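PDB 7LUU: subclass B3 metallo-beta-lactamase from Sphingobium indicum, which probably hydrolyses the amide bond of beta-lactam antibiotics using a pair of active-site zinc ions. Local coordinates for residues 121-126 with 199-204. Sequence-based numbering, arbitrary orientation.
With ZN (zinc ion), chain B; ZN (zinc ion), chain C; SO4 (sulfate ion), chain D.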
ATOM      1  N   THR A 121       0.642   2.218   2.423  1.00 11.29           N
ATOM      2  CA  THR A 121      -0.245   2.810   1.430  1.00 11.16           C
ATOM      3  C   THR A 121      -1.590   3.214   2.016  1.00 16.30           C
ATOM      4  O   THR A 121      -2.272   4.092   1.441  1.00 17.12           O
ATOM      5  CB  THR A 121      -0.502   1.854   0.237  1.00 10.66           C
ATOM      6  OG1 THR A 121      -1.078   0.600   0.660  1.00 13.99           O
ATOM      7  CG2 THR A 121       0.821   1.607  -0.580  1.00 11.44           C
ATOM      8  N   GLU A 122      -2.053   2.503   3.054  1.00 11.32           N
ATOM      9  CA  GLU A 122      -3.385   2.771   3.629  1.00 14.12           C
ATOM     10  C   GLU A 122      -3.576   2.080   4.970  1.00 14.55           C
ATOM     11  O   GLU A 122      -3.022   0.979   5.211  1.00 13.44           O
ATOM     12  CB  GLU A 122      -4.516   2.326   2.686  1.00 14.62           C
ATOM     13  CG  GLU A 122      -4.482   0.766   2.401  1.00 14.74           C
ATOM     14  CD  GLU A 122      -5.741   0.294   1.692  1.00 15.53           C
ATOM     15  OE1 GLU A 122      -5.709   0.248   0.422  1.00 15.53           O
ATOM     16  OE2 GLU A 122      -6.715  -0.073   2.360  1.00 16.38           O
ATOM     17  N   PRO A 123      -4.404   2.644   5.833  1.00 13.24           N
ATOM     18  CA  PRO A 123      -4.533   2.126   7.196  1.00 13.00           C
ATOM     19  C   PRO A 123      -5.731   1.169   7.313  1.00 16.90           C
ATOM     20  O   PRO A 123      -6.675   1.390   8.075  1.00 17.89           O
ATOM     21  CB  PRO A 123      -4.709   3.415   8.020  1.00 15.42           C
ATOM     22  CG  PRO A 123      -5.525   4.262   7.114  1.00 13.36           C
ATOM     23  CD  PRO A 123      -5.041   3.989   5.687  1.00 13.36           C
ATOM     24  N   HIS A 124      -5.719   0.103   6.491  1.00 13.06           N
ATOM     25  CA  HIS A 124      -6.698  -0.958   6.572  1.00 12.34           C
ATOM     26  C   HIS A 124      -5.948  -2.244   6.886  1.00 12.76           C
ATOM     27  O   HIS A 124      -4.741  -2.367   6.570  1.00 14.67           O
ATOM     28  CB  HIS A 124      -7.417  -1.132   5.246  1.00 15.87           C
ATOM     29  CG  HIS A 124      -8.492  -0.123   5.011  1.00 14.53           C
ATOM     30  ND1 HIS A 124      -9.169  -0.047   3.815  1.00 16.53           N
ATOM     31  CD2 HIS A 124      -9.035   0.819   5.832  1.00 18.80           C
ATOM     32  CE1 HIS A 124     -10.102   0.911   3.916  1.00 18.80           C
ATOM     33  NE2 HIS A 124     -10.048   1.446   5.124  1.00 18.12           N
ATOM     34  N   TYR A 125      -6.642  -3.185   7.553  1.00 13.89           N
ATOM     35  CA  TYR A 125      -5.878  -4.303   8.114  1.00 14.23           C
ATOM     36  C   TYR A 125      -5.275  -5.259   7.068  1.00 13.65           C
ATOM     37  O   TYR A 125      -4.364  -6.023   7.425  1.00 14.29           O
ATOM     38  CB  TYR A 125      -6.778  -5.056   9.131  1.00 15.84           C
ATOM     39  CG  TYR A 125      -7.911  -5.870   8.520  1.00 14.63           C
ATOM     40  CD1 TYR A 125      -7.641  -7.065   7.870  1.00 18.55           C
ATOM     41  CD2 TYR A 125      -9.245  -5.462   8.627  1.00 20.54           C
ATOM     42  CE1 TYR A 125      -8.619  -7.831   7.348  1.00 21.67           C
ATOM     43  CE2 TYR A 125     -10.258  -6.247   8.119  1.00 24.82           C
ATOM     44  CZ  TYR A 125      -9.933  -7.412   7.456  1.00 24.50           C
ATOM     45  OH  TYR A 125     -10.932  -8.210   6.929  1.00 31.55           O
ATOM     46  N   ASP A 126      -5.717  -5.219   5.790  1.00 13.47           N
ATOM     47  CA  ASP A 126      -5.104  -6.108   4.807  1.00 13.04           C
ATOM     48  C   ASP A 126      -3.829  -5.511   4.225  1.00 12.34           C
ATOM     49  O   ASP A 126      -3.137  -6.193   3.469  1.00 16.76           O
ATOM     50  CB  ASP A 126      -6.097  -6.479   3.663  1.00 16.82           C
ATOM     51  CG  ASP A 126      -6.735  -5.242   2.973  1.00 17.92           C
ATOM     52  OD1 ASP A 126      -7.024  -4.219   3.640  1.00 16.17           O
ATOM     53  OD2 ASP A 126      -6.998  -5.332   1.748  1.00 16.07           O
ATOM     54  N   GLY A 199      -8.957   8.449  -1.960  1.00 14.68           N
ATOM     55  CA  GLY A 199     -10.210   8.011  -2.557  1.00 16.49           C
ATOM     56  C   GLY A 199     -10.678   6.754  -1.847  1.00 17.42           C
ATOM     57  O   GLY A 199     -11.787   6.628  -1.347  1.00 17.09           O
ATOM     58  N   HIS A 200      -9.821   5.729  -1.870  1.00 16.64           N
ATOM     59  CA  HIS A 200     -10.176   4.521  -1.127  1.00 16.87           C
ATOM     60  C   HIS A 200     -10.273   4.842   0.354  1.00 17.63           C
ATOM     61  O   HIS A 200     -11.222   4.408   1.052  1.00 16.15           O
ATOM     62  CB  HIS A 200      -9.108   3.462  -1.441  1.00 14.46           C
ATOM     63  CG  HIS A 200      -9.319   2.162  -0.731  1.00 13.85           C
ATOM     64  ND1 HIS A 200     -10.292   1.253  -1.103  1.00 15.04           N
ATOM     65  CD2 HIS A 200      -8.688   1.638   0.351  1.00 13.70           C
ATOM     66  CE1 HIS A 200     -10.256   0.216  -0.267  1.00 17.27           C
ATOM     67  NE2 HIS A 200      -9.280   0.420   0.603  1.00 14.51           N
ATOM     68  N   THR A 201      -9.297   5.622   0.839  1.00 16.55           N
ATOM     69  CA  THR A 201      -9.383   6.326   2.128  1.00 16.81           C
ATOM     70  C   THR A 201      -8.779   7.696   1.907  1.00 15.29           C
ATOM     71  O   THR A 201      -8.116   7.942   0.899  1.00 15.69           O
ATOM     72  CB  THR A 201      -8.614   5.626   3.255  1.00 17.11           C
ATOM     73  OG1 THR A 201      -7.199   5.721   3.033  1.00 15.98           O
ATOM     74  CG2 THR A 201      -8.987   4.131   3.386  1.00 16.03           C
ATOM     75  N   MET A 202      -8.960   8.586   2.885  1.00 15.55           N
ATOM     76  CA  MET A 202      -8.410   9.931   2.667  1.00 16.91           C
ATOM     77  C   MET A 202      -6.882  10.001   2.721  1.00 17.22           C
ATOM     78  O   MET A 202      -6.293  10.904   2.102  1.00 19.64           O
ATOM     79  CB  MET A 202      -9.012  10.908   3.672  1.00 21.41           C
ATOM     80  CG  MET A 202     -10.423  11.408   3.296  1.00 21.12           C
ATOM     81  SD  MET A 202     -10.599  12.135   1.667  1.00 22.77           S
ATOM     82  CE  MET A 202      -9.499  13.577   1.830  1.00 24.44           C
ATOM     83  N   GLY A 203      -6.243   9.100   3.442  1.00 15.04           N
ATOM     84  CA  GLY A 203      -4.808   9.076   3.626  1.00 17.84           C
ATOM     85  C   GLY A 203      -4.097   8.076   2.745  1.00 15.51           C
ATOM     86  O   GLY A 203      -2.893   7.851   2.952  1.00 15.29           O
ATOM     87  N   SER A 204      -4.787   7.479   1.777  1.00 12.71           N
ATOM     88  CA  SER A 204      -4.105   6.539   0.890  1.00 13.33           C
ATOM     89  C   SER A 204      -2.936   7.218   0.175  1.00 13.01           C
ATOM     90  O   SER A 204      -3.038   8.388  -0.264  1.00 13.84           O
ATOM     91  CB  SER A 204      -5.093   5.991  -0.145  1.00 13.60           C
ATOM     92  OG  SER A 204      -6.052   5.121   0.517  1.00 16.56           O
TER
HETATM   93 ZN    ZN B 301      -8.478  -0.735   2.035  1.00 17.46          ZN
HETATM   94 ZN    ZN C 302      -6.993  -3.752   0.385  1.00 16.80          ZN
HETATM   95  S   SO4 D 303     -14.344  -6.748   7.385  1.00 44.98           S
HETATM   96  O1  SO4 D 303     -15.410  -6.616   8.376  1.00 45.85           O
HETATM   97  O2  SO4 D 303     -14.888  -7.054   6.061  1.00 49.11           O
HETATM   98  O3  SO4 D 303     -13.664  -5.448   7.322  1.00 50.25           O
HETATM   99  O4  SO4 D 303     -13.416  -7.821   7.784  1.00 47.05           O
HETATM  100  O   HOH W   1      -5.722   2.860  -0.780  1.00 14.04           O
HETATM  101  O   HOH W   2      -7.307  -2.061  -0.770  1.00 21.00           O
HETATM  102  O   HOH W   3      -8.212  -2.647   1.929  1.00 19.96           O
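Glu-122 and Ser-204 bring the two loops closest, CA to CA 4.7 Å, where Ser-204 CA turns its hydrogen to Thr-121 O; Thr-201 to Ser-204 form a type I turn, and Pro-123 centres an inverse gamma turn. What joins the loops is mainly a zinc ion, held by Glu-122 OE2 at 1.9 Å, His-124 ND1, His-200 NE2 and a water. Glu-122 OE2 lies at the edge of the His-200 ring, near its plane, a fellow zinc ligand not hydrogen-bonded to it, while the two imidazoles come tip to tip, planes 71° apart. His-200 CG lies anti to the backbone N (chi1 179°), which carries the ring out to the metal. Each ring is fixed at its far nitrogen, His-124 NE2 by Asp-161 and His-200 ND1 by the carbonyl of Asn-227. Thr-201 CG2 packs toward the CE1-NE2 bond, 3.4 Å from His-124 NE2. Glu-122 OE1 does not bind zinc; it accepts hydrogen bonds from two waters, one taking a hydrogen bond from Ser-204 OG at 2.6 Å, the other bound to the second zinc. Asp-126 OD2, His-127 and His-267 also bind that ion, as does a water shared by both metals that gives a hydrogen to Asp-126 OD1 at 2.6 Å. Between two zincs, this water is probably polarised toward hydroxide, consistent with the hydrolytic nucleophile of dizinc B3 enzymes, here with a carboxylate among the first zinc's ligands.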